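Local coordinates for protein nucleoside kinase (Methanococcus jannaschii, PDB 2C4E) that phosphorylates a broad range of nucleosides, inosine, guanosine and cytidine best of all, to their monophosphates, with ATP as the preferred donor and magnesium or manganese as cofactor, at residues Asn58-Lys70 with Asn84-Lys98. Numbering follows the deposited sequence.
Sequences NSELLSCVGYDFK and NISKLYYSEEEETPK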
loop_
_atom_site.group_PDB
_atom_site.type_symbol
_atom_site.label_atom_id
_atom_site.label_comp_id
_atom_site.label_asym_id
_atom_site.label_seq_id
_atom_site.Cartn_x
_atom_site.Cartn_y
_atom_site.Cartn_z
ATOM N N ASN A 58 8.228 -1.658 -32.793
ATOM C CA ASN A 58 7.392 -0.547 -32.384
ATOM C C ASN A 58 6.193 -1.105 -31.666
ATOM O O ASN A 58 5.592 -2.055 -32.134
ATOM C CB ASN A 58 6.969 0.289 -33.591
ATOM C CG ASN A 58 8.132 1.039 -34.205
ATOM O OD1 ASN A 58 8.939 1.636 -33.497
ATOM N ND2 ASN A 58 8.235 0.995 -35.522
ATOM N N SER A 59 5.896 -0.582 -30.486
ATOM C CA SER A 59 4.735 -1.028 -29.745
ATOM C C SER A 59 3.826 0.141 -29.437
ATOM O O SER A 59 4.224 1.306 -29.458
ATOM C CB SER A 59 5.133 -1.754 -28.456
ATOM O OG SER A 59 5.857 -0.915 -27.583
ATOM N N GLU A 60 2.579 -0.192 -29.178
ATOM C CA GLU A 60 1.600 0.774 -28.739
ATOM C C GLU A 60 0.869 0.158 -27.565
ATOM O O GLU A 60 0.758 -1.054 -27.463
ATOM C CB GLU A 60 0.637 1.156 -29.871
ATOM C CG GLU A 60 -0.253 0.055 -30.430
ATOM C CD GLU A 60 -1.226 0.574 -31.495
ATOM O OE1 GLU A 60 -0.998 1.673 -32.032
ATOM O OE2 GLU A 60 -2.227 -0.119 -31.806
ATOM N N LEU A 61 0.368 1.002 -26.685
ATOM C CA LEU A 61 -0.232 0.568 -25.445
ATOM C C LEU A 61 -1.665 1.047 -25.333
ATOM O O LEU A 61 -1.965 2.216 -25.643
ATOM C CB LEU A 61 0.620 1.119 -24.305
ATOM C CG LEU A 61 0.464 0.638 -22.862
ATOM C CD1 LEU A 61 0.722 -0.832 -22.706
ATOM C CD2 LEU A 61 1.442 1.431 -22.011
ATOM N N LEU A 62 -2.556 0.151 -24.919
ATOM C CA LEU A 62 -3.942 0.496 -24.627
ATOM C C LEU A 62 -4.202 0.083 -23.181
ATOM O O LEU A 62 -4.264 -1.107 -22.879
ATOM C CB LEU A 62 -4.915 -0.215 -25.573
ATOM C CG LEU A 62 -6.338 0.359 -25.587
ATOM C CD1 LEU A 62 -7.096 -0.226 -26.762
ATOM C CD2 LEU A 62 -7.087 0.088 -24.283
ATOM N N SER A 63 -4.322 1.082 -22.305
ATOM C CA SER A 63 -4.585 0.887 -20.886
ATOM C C SER A 63 -5.446 2.024 -20.359
ATOM O O SER A 63 -5.497 3.095 -20.959
ATOM C CB SER A 63 -3.284 0.899 -20.070
ATOM O OG SER A 63 -2.312 0.018 -20.591
ATOM N N CYS A 64 -6.107 1.782 -19.233
ATOM C CA CYS A 64 -6.728 2.844 -18.446
ATOM C C CYS A 64 -5.786 3.298 -17.323
ATOM O O CYS A 64 -5.409 2.507 -16.453
ATOM C CB CYS A 64 -8.041 2.362 -17.827
ATOM S SG CYS A 64 -9.354 2.029 -19.019
ATOM N N VAL A 65 -5.408 4.572 -17.360
ATOM C CA VAL A 65 -4.555 5.182 -16.339
ATOM C C VAL A 65 -5.327 6.280 -15.603
ATOM O O VAL A 65 -6.429 6.639 -16.000
ATOM C CB VAL A 65 -3.222 5.705 -16.948
ATOM C CG1 VAL A 65 -2.482 4.564 -17.645
ATOM C CG2 VAL A 65 -3.457 6.857 -17.930
ATOM N N GLY A 66 -4.759 6.786 -14.518
ATOM C CA GLY A 66 -5.462 7.707 -13.630
ATOM C C GLY A 66 -4.963 9.135 -13.701
ATOM O O GLY A 66 -4.085 9.462 -14.497
ATOM N N TYR A 67 -5.530 9.986 -12.841
ATOM C CA TYR A 67 -5.151 11.398 -12.750
ATOM C C TYR A 67 -3.700 11.614 -12.316
ATOM O O TYR A 67 -3.144 12.707 -12.522
ATOM C CB TYR A 67 -6.107 12.162 -11.808
ATOM C CG TYR A 67 -6.166 11.653 -10.364
ATOM C CD1 TYR A 67 -5.133 11.919 -9.462
ATOM C CD2 TYR A 67 -7.263 10.920 -9.898
ATOM C CE1 TYR A 67 -5.182 11.460 -8.139
ATOM C CE2 TYR A 67 -7.323 10.457 -8.577
ATOM C CZ TYR A 67 -6.278 10.732 -7.702
ATOM O OH TYR A 67 -6.317 10.279 -6.398
ATOM N N ASP A 68 -3.106 10.591 -11.689
ATOM C CA ASP A 68 -1.711 10.641 -11.238
ATOM C C ASP A 68 -0.726 10.105 -12.274
ATOM O O ASP A 68 0.477 10.076 -12.031
ATOM C CB ASP A 68 -1.537 9.903 -9.902
ATOM C CG ASP A 68 -1.780 8.407 -10.009
ATOM O OD1 ASP A 68 -2.471 7.979 -10.957
ATOM O OD2 ASP A 68 -1.326 7.587 -9.182
ATOM N N PHE A 69 -1.240 9.652 -13.412
ATOM C CA PHE A 69 -0.393 9.297 -14.547
ATOM C C PHE A 69 0.038 10.560 -15.280
ATOM O O PHE A 69 1.205 10.702 -15.623
ATOM C CB PHE A 69 -1.146 8.389 -15.515
ATOM C CG PHE A 69 -0.248 7.589 -16.421
ATOM C CD1 PHE A 69 0.321 6.411 -15.974
ATOM C CD2 PHE A 69 0.017 8.011 -17.722
ATOM C CE1 PHE A 69 1.135 5.650 -16.810
ATOM C CE2 PHE A 69 0.841 7.263 -18.556
ATOM C CZ PHE A 69 1.397 6.081 -18.099
ATOM N N LYS A 70 -0.923 11.454 -15.526
ATOM C CA LYS A 70 -0.693 12.712 -16.244
ATOM C C LYS A 70 0.535 13.461 -15.714
ATOM O O LYS A 70 0.585 13.842 -14.543
ATOM C CB LYS A 70 -1.928 13.627 -16.147
ATOM C CG LYS A 70 -2.773 13.707 -17.414
ATOM C CD LYS A 70 -4.257 13.804 -17.088
ATOM C CE LYS A 70 -5.091 14.066 -18.331
ATOM N NZ LYS A 70 -6.521 13.698 -18.129
ATOM N N ASN A 84 4.007 4.384 -28.376
ATOM C CA ASN A 84 2.780 5.069 -28.782
ATOM C C ASN A 84 1.750 4.869 -27.674
ATOM O O ASN A 84 1.303 3.748 -27.431
ATOM C CB ASN A 84 2.299 4.485 -30.121
ATOM C CG ASN A 84 1.077 5.197 -30.713
ATOM O OD1 ASN A 84 0.933 5.270 -31.943
ATOM N ND2 ASN A 84 0.201 5.693 -29.873
ATOM N N ILE A 85 1.403 5.952 -26.984
ATOM C CA ILE A 85 0.424 5.890 -25.906
ATOM C C ILE A 85 -0.793 6.733 -26.256
ATOM O O ILE A 85 -1.519 7.173 -25.372
ATOM C CB ILE A 85 1.054 6.336 -24.577
ATOM C CG1 ILE A 85 1.690 7.737 -24.714
ATOM C CG2 ILE A 85 2.070 5.323 -24.142
ATOM C CD1 ILE A 85 2.003 8.404 -23.414
ATOM N N SER A 86 -1.001 6.923 -27.560
ATOM C CA SER A 86 -2.159 7.635 -28.102
ATOM C C SER A 86 -3.505 7.009 -27.722
ATOM O O SER A 86 -4.507 7.716 -27.656
ATOM C CB SER A 86 -2.045 7.766 -29.637
ATOM O OG SER A 86 -2.359 6.570 -30.327
ATOM N N LYS A 87 -3.522 5.702 -27.451
ATOM C CA LYS A 87 -4.765 4.999 -27.115
ATOM C C LYS A 87 -5.032 4.915 -25.592
ATOM O O LYS A 87 -6.033 4.332 -25.187
ATOM C CB LYS A 87 -4.802 3.600 -27.742
ATOM C CG LYS A 87 -4.937 3.578 -29.280
ATOM C CD LYS A 87 -4.609 2.207 -29.850
ATOM C CE LYS A 87 -5.036 2.074 -31.303
ATOM N NZ LYS A 87 -4.366 3.111 -32.134
ATOM N N LEU A 88 -4.178 5.500 -24.748
ATOM C CA LEU A 88 -4.430 5.458 -23.300
ATOM C C LEU A 88 -5.692 6.254 -22.955
ATOM O O LEU A 88 -5.927 7.329 -23.508
ATOM C CB LEU A 88 -3.262 6.025 -22.490
ATOM C CG LEU A 88 -1.933 5.279 -22.423
ATOM C CD1 LEU A 88 -1.016 5.926 -21.386
ATOM C CD2 LEU A 88 -2.110 3.794 -22.136
ATOM N N TYR A 89 -6.506 5.696 -22.062
ATOM C CA TYR A 89 -7.612 6.408 -21.456
ATOM C C TYR A 89 -7.129 7.001 -20.137
ATOM O O TYR A 89 -6.610 6.285 -19.292
ATOM C CB TYR A 89 -8.793 5.469 -21.202
ATOM C CG TYR A 89 -9.954 6.180 -20.557
ATOM C CD1 TYR A 89 -10.087 6.218 -19.171
ATOM C CD2 TYR A 89 -10.891 6.861 -21.331
ATOM C CE1 TYR A 89 -11.144 6.899 -18.573
ATOM C CE2 TYR A 89 -11.949 7.541 -20.743
ATOM C CZ TYR A 89 -12.068 7.553 -19.366
ATOM O OH TYR A 89 -13.109 8.220 -18.766
ATOM N N TYR A 90 -7.294 8.312 -19.974
ATOM C CA TYR A 90 -6.892 9.009 -18.759
ATOM C C TYR A 90 -8.129 9.314 -17.923
ATOM O O TYR A 90 -9.027 10.032 -18.369
ATOM C CB TYR A 90 -6.191 10.324 -19.109
ATOM C CG TYR A 90 -4.758 10.166 -19.565
ATOM C CD1 TYR A 90 -4.454 9.707 -20.846
ATOM C CD2 TYR A 90 -3.705 10.492 -18.717
ATOM C CE1 TYR A 90 -3.134 9.576 -21.261
ATOM C CE2 TYR A 90 -2.393 10.371 -19.120
ATOM C CZ TYR A 90 -2.108 9.910 -20.388
ATOM O OH TYR A 90 -0.797 9.790 -20.775
ATOM N N SER A 91 -8.174 8.766 -16.713
ATOM C CA SER A 91 -9.292 8.991 -15.803
ATOM C C SER A 91 -9.098 10.308 -15.057
ATOM O O SER A 91 -7.982 10.648 -14.667
ATOM C CB SER A 91 -9.400 7.846 -14.797
ATOM O OG SER A 91 -10.510 8.033 -13.937
ATOM N N GLU A 92 -10.192 11.042 -14.871
ATOM C CA GLU A 92 -10.189 12.270 -14.082
ATOM C C GLU A 92 -10.396 11.956 -12.596
ATOM O O GLU A 92 -9.910 12.685 -11.730
ATOM C CB GLU A 92 -11.302 13.219 -14.568
ATOM C CG GLU A 92 -11.282 13.523 -16.064
ATOM C CD GLU A 92 -12.336 14.536 -16.482
ATOM O OE1 GLU A 92 -13.548 14.225 -16.390
ATOM O OE2 GLU A 92 -11.961 15.655 -16.898
ATOM N N GLU A 93 -11.115 10.869 -12.314
ATOM C CA GLU A 93 -11.615 10.563 -10.967
ATOM C C GLU A 93 -10.777 9.534 -10.192
ATOM O O GLU A 93 -10.561 9.685 -8.976
ATOM C CB GLU A 93 -13.080 10.090 -11.039
ATOM C CG GLU A 93 -13.380 9.084 -12.163
ATOM C CD GLU A 93 -14.698 8.342 -11.978
ATOM O OE1 GLU A 93 -15.246 8.343 -10.852
ATOM O OE2 GLU A 93 -15.202 7.769 -12.966
ATOM N N GLU A 94 -10.322 8.497 -10.899
ATOM C CA GLU A 94 -9.611 7.376 -10.311
ATOM C C GLU A 94 -8.110 7.611 -10.421
ATOM O O GLU A 94 -7.654 8.273 -11.363
ATOM C CB GLU A 94 -10.000 6.059 -11.029
ATOM C CG GLU A 94 -11.512 5.819 -11.176
ATOM C CD GLU A 94 -12.248 5.871 -9.846
ATOM O OE1 GLU A 94 -11.663 5.461 -8.812
ATOM O OE2 GLU A 94 -13.411 6.324 -9.827
ATOM N N GLU A 95 -7.346 7.036 -9.488
ATOM C CA GLU A 95 -5.882 6.885 -9.661
ATOM C C GLU A 95 -5.469 5.670 -10.519
ATOM O O GLU A 95 -6.270 4.760 -10.755
ATOM C CB GLU A 95 -5.187 6.755 -8.303
ATOM C CG GLU A 95 -5.394 5.427 -7.575
ATOM C CD GLU A 95 -4.948 5.503 -6.117
ATOM O OE1 GLU A 95 -3.722 5.517 -5.849
ATOM O OE2 GLU A 95 -5.819 5.570 -5.224
ATOM N N THR A 96 -4.196 5.667 -10.957
ATOM C CA THR A 96 -3.599 4.603 -11.784
ATOM C C THR A 96 -3.550 3.275 -11.008
ATOM O O THR A 96 -3.233 3.300 -9.819
ATOM C CB THR A 96 -2.144 5.009 -12.178
ATOM O OG1 THR A 96 -2.163 6.260 -12.884
ATOM C CG2 THR A 96 -1.491 4.003 -13.157
ATOM N N PRO A 97 -3.831 2.117 -11.638
ATOM C CA PRO A 97 -3.716 0.836 -10.924
ATOM C C PRO A 97 -2.352 0.643 -10.258
ATOM O O PRO A 97 -1.325 1.049 -10.812
ATOM C CB PRO A 97 -3.928 -0.209 -12.036
ATOM C CG PRO A 97 -4.812 0.489 -13.019
ATOM C CD PRO A 97 -4.321 1.926 -13.018
ATOM N N LYS A 98 -2.350 0.037 -9.074
ATOM C CA LYS A 98 -1.115 -0.148 -8.296
ATOM C C LYS A 98 -1.075 -1.523 -7.638
ATOM O O LYS A 98 -2.117 -2.058 -7.294
ATOM C CB LYS A 98 -1.003 0.933 -7.223
ATOM C CG LYS A 98 -0.700 2.307 -7.788
ATOM C CD LYS A 98 -0.922 3.411 -6.780
ATOM C CE LYS A 98 -0.807 4.782 -7.442
ATOM N NZ LYS A 98 -2.074 5.176 -8.172
HETATM O O HOH W 1 -1.513 3.779 -28.045
#
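Asp68 and Thr96 are joined twice through a single carboxylate oxygen: Asp68 OD1 accepts hydrogen bonds from Thr96 OG1 at 2.6 Å and Thr96 N at 2.9 Å, the two donors coming from opposite faces of the carboxylate plane. Its other oxygen, Asp68 OD2, receives Lys98 NZ on the syn side at 2.7 Å in a salt bridge. That ammonium also binds Glu95 OE1 through the anti lone pair and Thr96 O, so three acceptors fix it. Were Asp68 an alanine, Lys98 would probably be left with Glu95 as its one charge partner in this group, and both Thr96 N and the Thr96 hydroxyl would lose the acceptor they share. Thr96 OG1 in turn accepts a hydrogen bond from Gly66 N, 3.1 Å away, tying the turn after strand 64-65 to segment 84-98. Gly66 CA lies close against that backbone, 3.2 Å from Glu94 O.

Strands 64-65 and 89-90 run parallel, the two ends of a beta-alpha-beta unit whose helix is 73-80, within the ribokinase fold. Val65 N gives a nearly straight bond (168°) to Tyr89 O, and Val65 O takes a bond from Ser91 N. Val65 CG2 sits over the centre of the Tyr90 ring, 3.8 Å from its centroid, a CH-pi contact. With CG anti to the backbone N (chi1 -159°), Phe69 brings CE2 to 3.6 Å from Leu88 CD1, while Tyr90 OH lies at its ring edge. Glu75 of the helix hydrogen-bonds Tyr90 OH. Farther back, Leu61 N hydrogen-bonds to Asn84 O at 3.0 Å, and a water bridges Leu61 O, Asn84 O and Lys87 N. Beyond Thr96, Pro97 packs on the substrate-binding Phe113.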